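Local coordinates for protein basic helix-loop-helix, putative, expressed (Oryza sativa subsp. japonica, PDB 5LW0) that binds ADP-ribose through its macrodomain and probably takes part in ADP-ribosylation-linked repair of DNA interstrand crosslinks, at residues R36-P41 against E224-I229; L52-D57 against K210-L215; E150-A155 against I188-G193; K157-T162 against V169-P174. All blocks are in the same frame, centred on the assembly; numbering follows the deposited sequence. Where two conformers were deposited one is given.

Followed from the N terminus, the four contacts nest one inside the next and none cross. Contact 1 opens at strand 37-40 and closes last, on the far end of helix 208-230, so it encloses all the others. Contact 2 begins in helix 52-69 and closes on the earlier part of that same long helix, its centre about 20 Å from the centre of contact 1. Helix 150-159 then starts both inner loops: contact 4, the shortest, returns to edge strand 167-172, and contact 3 returns to its antiparallel neighbour 187-192. Together the contacts join the central mixed sheet to helices 150-159 and 208-230, and helix 208-230 to helix 52-69.

Contact 1 (R36-P41 against E224-I229); sequences RTLAFP and ENFVAI
Phe226 lays its ring against Leu38 where the C-terminal helix 208-230 packs on a central strand, 37-40, of the mixed sheet of the macrodomain. In this example one aromatic side chain seats a helix on a sheet. Starting at the helix, Phe226 CB lies 4.1 Å from Leu38 CD2, so the leucine branch already meets the root of the phenylalanine. With CG anti to the backbone N (chi1 168°), the ring is carried away from the helix and down to the strand backbone. There Leu38 CB sits over the ring centre of Phe226, 3.5 Å from the centroid and 3° off the ring normal, a CH-pi contact, with Phe226 CG, CD1, CD2 and CE2 all 3.7 to 3.8 Å from it. Because the side chains run past each other in opposite directions, the far end of the ring reaches the peptide before the leucine, where CE1 meets Thr37 C and Leu38 N. The side chains of Val124 and Leu75, from the two flanking strands, also touch Phe226, while Leu38 meets Leu222 and Phe223 of the helix. An alanine in place of Phe226 would leave Leu38 CB without its aromatic partner and would probably open a gap between helix and strand. At the tip, Phe226 CZ approaches Leu38 N at 3.5 Å, and Arg36 O lies at the ring edge, 3.4 Å from the same CZ.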
loop_
_atom_site.group_PDB
_atom_site.type_symbol
_atom_site.label_atom_id
_atom_site.label_comp_id
_atom_site.label_asym_id
_atom_site.label_seq_id
_atom_site.Cartn_x
_atom_site.Cartn_y
_atom_site.Cartn_z
ATOM N N ARG A 36 2.417 -9.707 -11.120
ATOM C CA ARG A 36 3.637 -9.230 -10.576
ATOM C C ARG A 36 3.619 -7.715 -10.358
ATOM O O ARG A 36 4.630 -7.108 -10.291
ATOM C CB ARG A 36 4.806 -9.609 -11.516
ATOM C CG ARG A 36 5.064 -11.125 -11.571
ATOM C CD ARG A 36 6.112 -11.525 -12.582
ATOM N NE ARG A 36 5.700 -11.299 -13.965
ATOM C CZ ARG A 36 6.150 -10.349 -14.771
ATOM N NH1 ARG A 36 7.041 -9.461 -14.364
ATOM N NH2 ARG A 36 5.671 -10.265 -16.018
ATOM N N THR A 37 2.412 -7.178 -10.151
ATOM C CA THR A 37 2.207 -5.794 -9.920
ATOM C C THR A 37 1.513 -5.581 -8.576
ATOM O O THR A 37 0.504 -6.214 -8.281
ATOM C CB THR A 37 1.333 -5.126 -11.016
ATOM O OG1 THR A 37 1.902 -5.316 -12.324
ATOM C CG2 THR A 37 1.225 -3.611 -10.763
ATOM N N LEU A 38 2.096 -4.682 -7.795
ATOM C CA LEU A 38 1.523 -4.226 -6.537
ATOM C C LEU A 38 1.087 -2.778 -6.675
ATOM O O LEU A 38 1.894 -1.948 -7.069
ATOM C CB LEU A 38 2.610 -4.259 -5.413
ATOM C CG LEU A 38 2.199 -3.612 -4.090
ATOM C CD1 LEU A 38 1.112 -4.422 -3.425
ATOM C CD2 LEU A 38 3.416 -3.492 -3.181
ATOM N N ALA A 39 -0.155 -2.503 -6.389
ATOM C CA ALA A 39 -0.624 -1.109 -6.229
ATOM C C ALA A 39 -0.681 -0.820 -4.743
ATOM O O ALA A 39 -1.258 -1.614 -3.954
ATOM C CB ALA A 39 -1.971 -0.917 -6.858
ATOM N N PHE A 40 -0.193 0.317 -4.354
ATOM C CA PHE A 40 -0.222 0.708 -2.979
ATOM C C PHE A 40 -0.550 2.175 -2.848
ATOM O O PHE A 40 -0.131 3.008 -3.682
ATOM C CB PHE A 40 1.122 0.391 -2.250
ATOM C CG PHE A 40 2.279 1.116 -2.779
ATOM C CD1 PHE A 40 2.901 0.683 -3.912
ATOM C CD2 PHE A 40 2.836 2.224 -2.076
ATOM C CE1 PHE A 40 4.034 1.352 -4.402
ATOM C CE2 PHE A 40 3.969 2.882 -2.532
ATOM C CZ PHE A 40 4.588 2.432 -3.692
ATOM N N PRO A 41 -1.225 2.549 -1.747
ATOM C CA PRO A 41 -1.432 3.946 -1.436
ATOM C C PRO A 41 -0.313 4.488 -0.549
ATOM O O PRO A 41 0.497 3.703 -0.012
ATOM C CB PRO A 41 -2.711 3.891 -0.627
ATOM C CG PRO A 41 -2.545 2.662 0.173
ATOM C CD PRO A 41 -1.766 1.683 -0.708
ATOM N N GLU A 224 8.448 -6.699 0.741
ATOM C CA GLU A 224 8.944 -8.082 0.981
ATOM C C GLU A 224 7.802 -9.106 0.989
ATOM O O GLU A 224 7.934 -10.220 0.423
ATOM C CB GLU A 224 9.758 -8.174 2.266
ATOM C CG GLU A 224 11.125 -7.564 2.176
ATOM C CD GLU A 224 12.137 -8.467 1.471
ATOM O OE1 GLU A 224 11.938 -9.700 1.425
ATOM O OE2 GLU A 224 13.141 -7.919 1.046
ATOM N N ASN A 225 6.679 -8.763 1.596
ATOM C CA ASN A 225 5.486 -9.625 1.500
ATOM C C ASN A 225 5.019 -9.790 0.085
ATOM O O ASN A 225 4.602 -10.851 -0.298
ATOM C CB ASN A 225 4.382 -9.077 2.405
ATOM C CG ASN A 225 4.398 -9.719 3.764
ATOM O OD1 ASN A 225 4.378 -10.961 3.872
ATOM N ND2 ASN A 225 4.197 -8.910 4.804
ATOM N N PHE A 226 5.073 -8.728 -0.697
ATOM C CA PHE A 226 4.639 -8.802 -2.079
ATOM C C PHE A 226 5.572 -9.728 -2.878
ATOM O O PHE A 226 5.137 -10.582 -3.560
ATOM C CB PHE A 226 4.598 -7.392 -2.661
ATOM C CG PHE A 226 4.449 -7.344 -4.156
ATOM C CD1 PHE A 226 3.405 -7.935 -4.808
ATOM C CD2 PHE A 226 5.433 -6.728 -4.888
ATOM C CE1 PHE A 226 3.327 -7.845 -6.236
ATOM C CE2 PHE A 226 5.317 -6.579 -6.254
ATOM C CZ PHE A 226 4.331 -7.222 -6.917
ATOM N N VAL A 227 6.846 -9.543 -2.717
ATOM C CA VAL A 227 7.814 -10.425 -3.407
ATOM C C VAL A 227 7.634 -11.858 -3.007
ATOM O O VAL A 227 7.703 -12.741 -3.858
ATOM C CB VAL A 227 9.227 -9.970 -3.217
ATOM C CG1 VAL A 227 10.179 -10.960 -3.771
ATOM C CG2 VAL A 227 9.409 -8.638 -3.901
ATOM N N ALA A 228 7.316 -12.120 -1.741
ATOM C CA ALA A 228 7.097 -13.511 -1.284
ATOM C C ALA A 228 5.837 -14.144 -1.910
ATOM O O ALA A 228 5.801 -15.376 -2.119
ATOM C CB ALA A 228 7.031 -13.576 0.191
ATOM N N ILE A 229 4.890 -13.324 -2.334
ATOM C CA ILE A 229 3.687 -13.814 -3.060
ATOM C C ILE A 229 4.091 -14.151 -4.518
ATOM O O ILE A 229 3.698 -15.194 -5.046
ATOM C CB ILE A 229 2.530 -12.769 -3.026
ATOM C CG1 ILE A 229 1.977 -12.648 -1.659
ATOM C CG2 ILE A 229 1.371 -13.162 -3.990
ATOM C CD1 ILE A 229 1.195 -11.362 -1.457
#

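Contact 2 (L52-D57 against K210-L215); sequences LDRASD and KGSKIL
Arg54 and Ser212 supply the polar half of this helix-to-helix contact. The donor is Arg54 NH1, which reaches Ser212 OG at 2.9 Å with an N-H...O angle of 158°, and the hydroxyl oxygen lies practically in the guanidinium plane. To get there the arginine chain bends at both chi2 and chi3, folding back so that its CD also rests 3.5 Å from Ser212 OG. Deeper in, the contact turns apolar: Leu215 CD2 touches Ala55 CB at 4.0 Å. The small alanine is consistent with the close approach, the Ala55 and Leu215 CA atoms being 7.7 Å apart. These helices, 52-69 and 208-230, are the first and last long helices of the macrodomain, and the side chain of Leu215 lies about 7 Å from the bound ADP-ribose. One shell further out, Ile58 continues the apolar seam against both Ser212 and Leu215, and Phe50 touches Leu215. Ser212 OG is positioned from within its own helix, since it donates to the carbonyl of Tyr208, one turn earlier, while accepting from the arginine. A valine at Ser212 would remove the acceptor, and the guanidinium of Arg54, on an exposed residue, would probably be freer to swing away.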
loop_
_atom_site.group_PDB
_atom_site.type_symbol
_atom_site.label_atom_id
_atom_site.label_comp_id
_atom_site.label_asym_id
_atom_site.label_seq_id
_atom_site.Cartn_x
_atom_site.Cartn_y
_atom_site.Cartn_z
ATOM N N LEU A 52 4.132 15.023 4.359
ATOM C CA LEU A 52 4.217 14.530 2.937
ATOM C C LEU A 52 5.575 14.614 2.357
ATOM O O LEU A 52 5.977 13.779 1.532
ATOM C CB LEU A 52 3.245 15.324 2.038
ATOM C CG LEU A 52 1.798 15.399 2.394
ATOM C CD1 LEU A 52 1.021 15.981 1.218
ATOM C CD2 LEU A 52 1.271 14.055 2.739
ATOM N N ASP A 53 6.319 15.672 2.678
ATOM C CA ASP A 53 7.660 15.781 2.168
ATOM C C ASP A 53 8.522 14.627 2.642
ATOM O O ASP A 53 9.279 14.032 1.867
ATOM C CB ASP A 53 8.280 17.123 2.536
ATOM C CG ASP A 53 7.551 18.278 1.891
ATOM O OD1 ASP A 53 7.788 18.507 0.688
ATOM O OD2 ASP A 53 6.738 18.951 2.582
ATOM N N ARG A 54 8.488 14.359 3.953
ATOM C CA ARG A 54 9.263 13.250 4.487
ATOM C C ARG A 54 8.778 11.885 3.911
ATOM O O ARG A 54 9.596 11.056 3.545
ATOM C CB ARG A 54 9.190 13.258 5.993
ATOM C CG ARG A 54 9.954 12.141 6.690
ATOM C CD ARG A 54 11.419 12.085 6.399
ATOM N NE ARG A 54 12.101 13.278 6.695
ATOM C CZ ARG A 54 12.675 13.554 7.890
ATOM N NH1 ARG A 54 12.605 12.683 8.908
ATOM N NH2 ARG A 54 13.323 14.720 8.073
ATOM N N ALA A 55 7.473 11.711 3.863
ATOM C CA ALA A 55 6.891 10.445 3.312
ATOM C C ALA A 55 7.360 10.212 1.878
ATOM O O ALA A 55 7.714 9.073 1.511
ATOM C CB ALA A 55 5.420 10.445 3.418
ATOM N N SER A 56 7.331 11.268 1.056
ATOM C CA SER A 56 7.681 11.075 -0.335
ATOM C C SER A 56 9.176 10.662 -0.485
ATOM O O SER A 56 9.510 9.866 -1.350
ATOM C CB SER A 56 7.299 12.325 -1.169
ATOM O OG SER A 56 7.989 13.491 -0.707
ATOM N N ASP A 57 10.075 11.200 0.359
ATOM C CA ASP A 57 11.435 10.793 0.350
ATOM C C ASP A 57 11.526 9.303 0.695
ATOM O O ASP A 57 12.347 8.546 0.116
ATOM C CB ASP A 57 12.253 11.524 1.466
ATOM C CG ASP A 57 12.515 13.010 1.184
ATOM O OD1 ASP A 57 12.429 13.458 0.054
ATOM O OD2 ASP A 57 12.941 13.700 2.164
ATOM N N LYS A 210 11.886 8.273 14.980
ATOM C CA LYS A 210 11.240 6.995 15.120
ATOM C C LYS A 210 10.210 6.826 13.969
ATOM O O LYS A 210 10.074 5.762 13.390
ATOM C CB LYS A 210 10.551 6.904 16.446
ATOM C CG LYS A 210 10.192 5.522 16.877
ATOM C CD LYS A 210 9.882 5.480 18.387
ATOM C CE LYS A 210 9.319 4.124 18.805
ATOM N NZ LYS A 210 10.095 2.989 18.204
ATOM N N GLY A 211 9.444 7.870 13.718
ATOM C CA GLY A 211 8.430 7.857 12.681
ATOM C C GLY A 211 8.959 7.474 11.319
ATOM O O GLY A 211 8.360 6.597 10.617
ATOM N N SER A 212 10.054 8.069 10.911
ATOM C CA SER A 212 10.685 7.778 9.627
ATOM C C SER A 212 11.190 6.372 9.561
ATOM O O SER A 212 10.992 5.689 8.542
ATOM C CB SER A 212 11.848 8.730 9.354
ATOM O OG SER A 212 11.371 10.049 9.268
ATOM N N LYS A 213 11.813 5.886 10.660
ATOM C CA LYS A 213 12.237 4.474 10.717
ATOM C C LYS A 213 11.038 3.550 10.534
ATOM O O LYS A 213 11.113 2.581 9.758
ATOM C CB LYS A 213 12.955 4.206 12.050
ATOM C CG LYS A 213 13.372 2.756 12.289
ATOM C CD LYS A 213 13.985 2.663 13.708
ATOM C CE LYS A 213 14.001 1.276 14.242
ATOM N NZ LYS A 213 15.164 0.547 13.735
ATOM N N ILE A 214 9.946 3.822 11.230
ATOM C CA ILE A 214 8.791 2.921 11.192
ATOM C C ILE A 214 8.130 2.960 9.798
ATOM O O ILE A 214 7.677 1.940 9.294
ATOM C CB ILE A 214 7.800 3.264 12.295
ATOM C CG1 ILE A 214 8.440 2.980 13.673
ATOM C CG2 ILE A 214 6.528 2.472 12.163
ATOM C CD1 ILE A 214 7.558 3.336 14.819
ATOM N N LEU A 215 8.077 4.133 9.162
ATOM C CA LEU A 215 7.472 4.177 7.807
ATOM C C LEU A 215 8.372 3.438 6.812
ATOM O O LEU A 215 7.862 2.697 5.961
ATOM C CB LEU A 215 7.226 5.610 7.375
ATOM C CG LEU A 215 6.468 5.764 6.036
ATOM C CD1 LEU A 215 5.109 5.218 6.130
ATOM C CD2 LEU A 215 6.440 7.203 5.614
#

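Contact 3 (E150-A155 against I188-G193); sequences EDLQRA and IIHVLG
Leu152 meets Ile188 and His190, two residues on the same side of strand 187-192, where helix 150-159 covers the macrodomain sheet. The apolar part comes first: both methyl groups of the leucine close on one methyl group of the isoleucine, Leu152 CD2 lying 3.6 Å and Leu152 CD1 3.8 Å from Ile188 CD1. A chi1 of 177° turns the leucine fork from the helix toward the strand. Ile144 of helix 139-148 touches both Leu152 and Ile188, continuing the apolar layer.

The aromatic part is looser. Leu152 CD1 comes obliquely to the imidazole, 4.2 Å from His190 NE2, while Ile188 CG2 lies over one face of that ring, 4.0 Å above its plane and displaced toward the rim.

Polar bonds lie around this patch. On the helix, Arg154 NH2 forms a salt bridge to Asp151 OD1 at 2.8 Å, using the anti lone pair of the carboxylate oxygen. In the core, His190 NE2 bonds to Thr156 OG1, which also bonds to Leu152 O, and His190 ND1 bonds to Asn127 ND2.

Both ring nitrogens are therefore engaged, which should fix the rotation of the buried imidazole and let aliphatic groups pack against it without stranding its polar atoms.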
loop_
_atom_site.group_PDB
_atom_site.type_symbol
_atom_site.label_atom_id
_atom_site.label_comp_id
_atom_site.label_asym_id
_atom_site.label_seq_id
_atom_site.Cartn_x
_atom_site.Cartn_y
_atom_site.Cartn_z
ATOM N N GLU A 150 -17.255 -9.184 3.252
ATOM C CA GLU A 150 -16.935 -9.933 4.446
ATOM C C GLU A 150 -15.862 -11.028 4.200
ATOM O O GLU A 150 -15.217 -11.430 5.118
ATOM C CB GLU A 150 -18.248 -10.540 5.057
ATOM C CG GLU A 150 -18.028 -11.652 6.087
ATOM C CD GLU A 150 -17.326 -11.172 7.376
ATOM O OE1 GLU A 150 -17.395 -9.958 7.693
ATOM O OE2 GLU A 150 -16.701 -12.031 8.072
ATOM N N ASP A 151 -15.690 -11.507 2.963
ATOM C CA ASP A 151 -14.614 -12.477 2.634
ATOM C C ASP A 151 -13.246 -11.996 3.157
ATOM O O ASP A 151 -12.429 -12.789 3.582
ATOM C CB ASP A 151 -14.480 -12.729 1.110
ATOM C CG ASP A 151 -15.645 -13.575 0.530
ATOM O OD1 ASP A 151 -16.257 -14.348 1.294
ATOM O OD2 ASP A 151 -15.945 -13.448 -0.682
ATOM N N LEU A 152 -12.988 -10.695 3.059
ATOM C CA LEU A 152 -11.668 -10.181 3.475
ATOM C C LEU A 152 -11.513 -10.238 4.976
ATOM O O LEU A 152 -10.448 -10.621 5.486
ATOM C CB LEU A 152 -11.453 -8.767 2.960
ATOM C CG LEU A 152 -10.126 -8.163 3.428
ATOM C CD1 LEU A 152 -8.987 -9.021 2.941
ATOM C CD2 LEU A 152 -10.034 -6.726 2.912
ATOM N N GLN A 153 -12.587 -9.955 5.719
ATOM C CA GLN A 153 -12.505 -10.048 7.200
ATOM C C GLN A 153 -12.290 -11.543 7.631
ATOM O O GLN A 153 -11.428 -11.836 8.462
ATOM C CB GLN A 153 -13.710 -9.378 7.881
ATOM C CG GLN A 153 -13.543 -9.337 9.380
ATOM C CD GLN A 153 -14.507 -8.387 10.082
ATOM O OE1 GLN A 153 -15.619 -8.138 9.608
ATOM N NE2 GLN A 153 -14.050 -7.812 11.183
ATOM N N ARG A 154 -13.010 -12.485 6.997
ATOM C CA ARG A 154 -12.787 -13.914 7.257
ATOM C C ARG A 154 -11.351 -14.356 6.966
ATOM O O ARG A 154 -10.707 -14.994 7.788
ATOM C CB ARG A 154 -13.781 -14.767 6.457
ATOM C CG ARG A 154 -13.765 -16.237 6.800
ATOM C CD ARG A 154 -14.818 -17.010 5.993
ATOM N NE ARG A 154 -14.434 -17.193 4.588
ATOM C CZ ARG A 154 -14.962 -16.522 3.552
ATOM N NH1 ARG A 154 -14.534 -16.778 2.330
ATOM N NH2 ARG A 154 -15.915 -15.586 3.728
ATOM N N ALA A 155 -10.826 -13.919 5.821
ATOM C CA ALA A 155 -9.513 -14.329 5.425
ATOM C C ALA A 155 -8.445 -13.693 6.289
ATOM O O ALA A 155 -7.433 -14.355 6.646
ATOM C CB ALA A 155 -9.297 -13.995 3.972
ATOM N N ILE A 188 -4.483 -9.072 -0.672
ATOM C CA ILE A 188 -4.410 -7.768 -0.049
ATOM C C ILE A 188 -3.334 -7.828 1.018
ATOM O O ILE A 188 -3.300 -8.758 1.794
ATOM C CB ILE A 188 -5.779 -7.405 0.575
ATOM C CG1 ILE A 188 -6.801 -7.181 -0.605
ATOM C CG2 ILE A 188 -5.653 -6.204 1.490
ATOM C CD1 ILE A 188 -8.186 -7.067 -0.168
ATOM N N ILE A 189 -2.472 -6.848 1.047
ATOM C CA ILE A 189 -1.478 -6.769 2.079
ATOM C C ILE A 189 -1.823 -5.616 2.985
ATOM O O ILE A 189 -1.688 -4.463 2.589
ATOM C CB ILE A 189 -0.024 -6.601 1.487
ATOM C CG1 ILE A 189 0.273 -7.693 0.472
ATOM C CG2 ILE A 189 0.962 -6.568 2.633
ATOM C CD1 ILE A 189 1.595 -7.518 -0.276
ATOM N N HIS A 190 -2.235 -5.928 4.235
ATOM C CA HIS A 190 -2.500 -4.922 5.223
ATOM C C HIS A 190 -1.159 -4.412 5.755
ATOM O O HIS A 190 -0.352 -5.204 6.200
ATOM C CB HIS A 190 -3.266 -5.506 6.382
ATOM C CG HIS A 190 -4.597 -6.088 6.013
ATOM N ND1 HIS A 190 -5.640 -5.323 5.543
ATOM C CD2 HIS A 190 -5.078 -7.334 6.146
ATOM C CE1 HIS A 190 -6.715 -6.088 5.393
ATOM N NE2 HIS A 190 -6.392 -7.321 5.724
ATOM N N VAL A 191 -0.996 -3.094 5.836
ATOM C CA VAL A 191 0.231 -2.453 6.310
ATOM C C VAL A 191 -0.132 -1.463 7.407
ATOM O O VAL A 191 -1.123 -0.708 7.239
ATOM C CB VAL A 191 0.869 -1.635 5.191
ATOM C CG1 VAL A 191 2.189 -1.126 5.682
ATOM C CG2 VAL A 191 1.025 -2.457 3.937
ATOM N N LEU A 192 0.598 -1.451 8.497
ATOM C CA LEU A 192 0.349 -0.452 9.565
ATOM C C LEU A 192 1.520 0.519 9.563
ATOM O O LEU A 192 2.659 0.154 9.919
ATOM C CB LEU A 192 0.208 -1.104 10.923
ATOM C CG LEU A 192 -0.122 -0.096 12.058
ATOM C CD1 LEU A 192 -1.436 0.582 11.812
ATOM C CD2 LEU A 192 -0.102 -0.814 13.383
ATOM N N GLY A 193 1.251 1.776 9.220
ATOM C CA GLY A 193 2.283 2.755 9.263
ATOM C C GLY A 193 2.359 3.453 10.625
ATOM O O GLY A 193 1.497 3.235 11.432
#

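Contact 4 (K157-T162 against V169-P174); sequences KECADT and VAVPLP
The turn from helix 150-159 into edge strand 167-172 of the macrodomain sheet is pinned where Cys159 and Ala160 meet Val169, Val171 and Pro172. It is a compact worked example of how a helix end is secured to the strand that follows it. Val169 CG2 is the shared apolar point, lying 3.9 Å from Cys159 CB and 4.1 Å from Ala160 CB, so that two consecutive residues close on a single methyl group. The valine presents this branch because CG2 stands anti to its backbone N, with CG1 taking the position between N and the carbonyl carbon (chi1 61°). Ala160, in an extended conformation, contributes its CB to the same patch.

The sulfur of Cys159 serves the other half of the contact. Standing anti to the carbonyl carbon (chi1 -64°), SG runs alongside the strand beyond Val169. It lies 4.2 Å from Val171 CG2 and, at the same distance, from Pro172 CD, with Ala170 O nearer at 3.8 Å. All of these approaches are ordinary packing distances, and the grip is made by shape rather than by polar bonds.

Further in, Val171 also touches Ala155 and Thr156 of helix 150-159 and His190 of the antiparallel strand 187-192. Ala170 points to the opposite side, where its CB packs on Asn225 and Ile229 of helix 208-230, so the edge strand lies sandwiched between helices 150-159 and 208-230.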
loop_
_atom_site.group_PDB
_atom_site.type_symbol
_atom_site.label_atom_id
_atom_site.label_comp_id
_atom_site.label_asym_id
_atom_site.label_seq_id
_atom_site.Cartn_x
_atom_site.Cartn_y
_atom_site.Cartn_z
ATOM N N LYS A 157 -8.666 -12.716 9.457
ATOM C CA LYS A 157 -8.667 -13.363 10.783
ATOM C C LYS A 157 -7.906 -14.704 10.809
ATOM O O LYS A 157 -7.359 -15.075 11.824
ATOM C CB LYS A 157 -10.115 -13.609 11.258
ATOM C CG LYS A 157 -10.823 -12.364 11.705
ATOM C CD LYS A 157 -12.096 -12.752 12.457
ATOM C CE LYS A 157 -13.285 -11.996 11.951
ATOM N NZ LYS A 157 -13.200 -10.574 12.329
ATOM N N GLU A 158 -7.857 -15.391 9.680
ATOM C CA GLU A 158 -7.025 -16.587 9.526
ATOM C C GLU A 158 -5.519 -16.345 9.451
ATOM O O GLU A 158 -4.735 -17.262 9.724
ATOM C CB GLU A 158 -7.509 -17.384 8.324
ATOM C CG GLU A 158 -8.948 -17.858 8.501
ATOM C CD GLU A 158 -9.634 -18.279 7.204
ATOM O OE1 GLU A 158 -9.041 -18.142 6.111
ATOM O OE2 GLU A 158 -10.801 -18.735 7.289
ATOM N N CYS A 159 -5.097 -15.116 9.144
ATOM C CA CYS A 159 -3.664 -14.796 8.987
ATOM C C CYS A 159 -3.075 -14.135 10.223
ATOM O O CYS A 159 -1.954 -14.430 10.598
ATOM C CB CYS A 159 -3.468 -13.911 7.761
ATOM S SG CYS A 159 -3.934 -14.785 6.244
ATOM N N ALA A 160 -3.779 -13.162 10.799
ATOM C CA ALA A 160 -3.230 -12.414 11.911
ATOM C C ALA A 160 -4.355 -11.757 12.704
ATOM O O ALA A 160 -5.433 -11.476 12.152
ATOM C CB ALA A 160 -2.253 -11.348 11.412
ATOM N N ASP A 161 -4.049 -11.468 13.968
ATOM C CA ASP A 161 -5.012 -10.795 14.845
ATOM C C ASP A 161 -4.670 -9.342 15.079
ATOM O O ASP A 161 -5.510 -8.578 15.525
ATOM C CB ASP A 161 -5.087 -11.488 16.208
ATOM C CG ASP A 161 -3.799 -11.387 16.986
ATOM O OD1 ASP A 161 -2.791 -11.883 16.479
ATOM O OD2 ASP A 161 -3.791 -10.852 18.130
ATOM N N THR A 162 -3.419 -8.949 14.851
ATOM C CA THR A 162 -3.051 -7.563 15.039
ATOM C C THR A 162 -1.869 -7.267 14.163
ATOM O O THR A 162 -1.206 -8.197 13.666
ATOM C CB THR A 162 -2.601 -7.204 16.492
ATOM O OG1 THR A 162 -1.413 -7.940 16.817
ATOM C CG2 THR A 162 -3.643 -7.535 17.524
ATOM N N VAL A 169 0.883 -7.771 6.724
ATOM C CA VAL A 169 0.474 -9.170 6.577
ATOM C C VAL A 169 -0.286 -9.367 5.272
ATOM O O VAL A 169 -1.122 -8.586 4.930
ATOM C CB VAL A 169 -0.369 -9.662 7.790
ATOM C CG1 VAL A 169 -1.613 -8.882 7.959
ATOM C CG2 VAL A 169 -0.678 -11.158 7.665
ATOM N N ALA A 170 0.105 -10.410 4.531
ATOM C CA ALA A 170 -0.477 -10.743 3.260
ATOM C C ALA A 170 -1.612 -11.645 3.461
ATOM O O ALA A 170 -1.505 -12.660 4.172
ATOM C CB ALA A 170 0.546 -11.412 2.354
ATOM N N VAL A 171 -2.720 -11.306 2.817
ATOM C CA VAL A 171 -3.955 -12.117 2.954
ATOM C C VAL A 171 -4.429 -12.501 1.581
ATOM O O VAL A 171 -4.720 -11.626 0.756
ATOM C CB VAL A 171 -5.040 -11.302 3.667
ATOM C CG1 VAL A 171 -6.341 -12.118 3.790
ATOM C CG2 VAL A 171 -4.551 -10.847 5.056
ATOM N N PRO A 172 -4.631 -13.814 1.326
ATOM C CA PRO A 172 -5.227 -14.164 0.041
ATOM C C PRO A 172 -6.697 -13.852 0.021
ATOM O O PRO A 172 -7.385 -14.076 1.010
ATOM C CB PRO A 172 -5.014 -15.684 -0.075
ATOM C CG PRO A 172 -4.244 -16.082 1.093
ATOM C CD PRO A 172 -4.247 -14.982 2.105
ATOM N N LEU A 173 -7.154 -13.241 -1.067
ATOM C CA LEU A 173 -8.540 -12.784 -1.177
ATOM C C LEU A 173 -9.362 -13.876 -1.897
ATOM O O LEU A 173 -9.054 -14.196 -3.028
ATOM C CB LEU A 173 -8.610 -11.489 -2.004
ATOM C CG LEU A 173 -9.996 -10.892 -2.153
ATOM C CD1 LEU A 173 -10.607 -10.478 -0.834
ATOM C CD2 LEU A 173 -10.023 -9.726 -3.114
ATOM N N PRO A 174 -10.371 -14.456 -1.206
ATOM C CA PRO A 174 -11.170 -15.500 -1.846
ATOM C C PRO A 174 -11.745 -15.081 -3.166
ATOM O O PRO A 174 -12.134 -13.923 -3.346
ATOM C CB PRO A 174 -12.277 -15.739 -0.825
ATOM C CG PRO A 174 -11.641 -15.409 0.472
ATOM C CD PRO A 174 -10.799 -14.204 0.152
#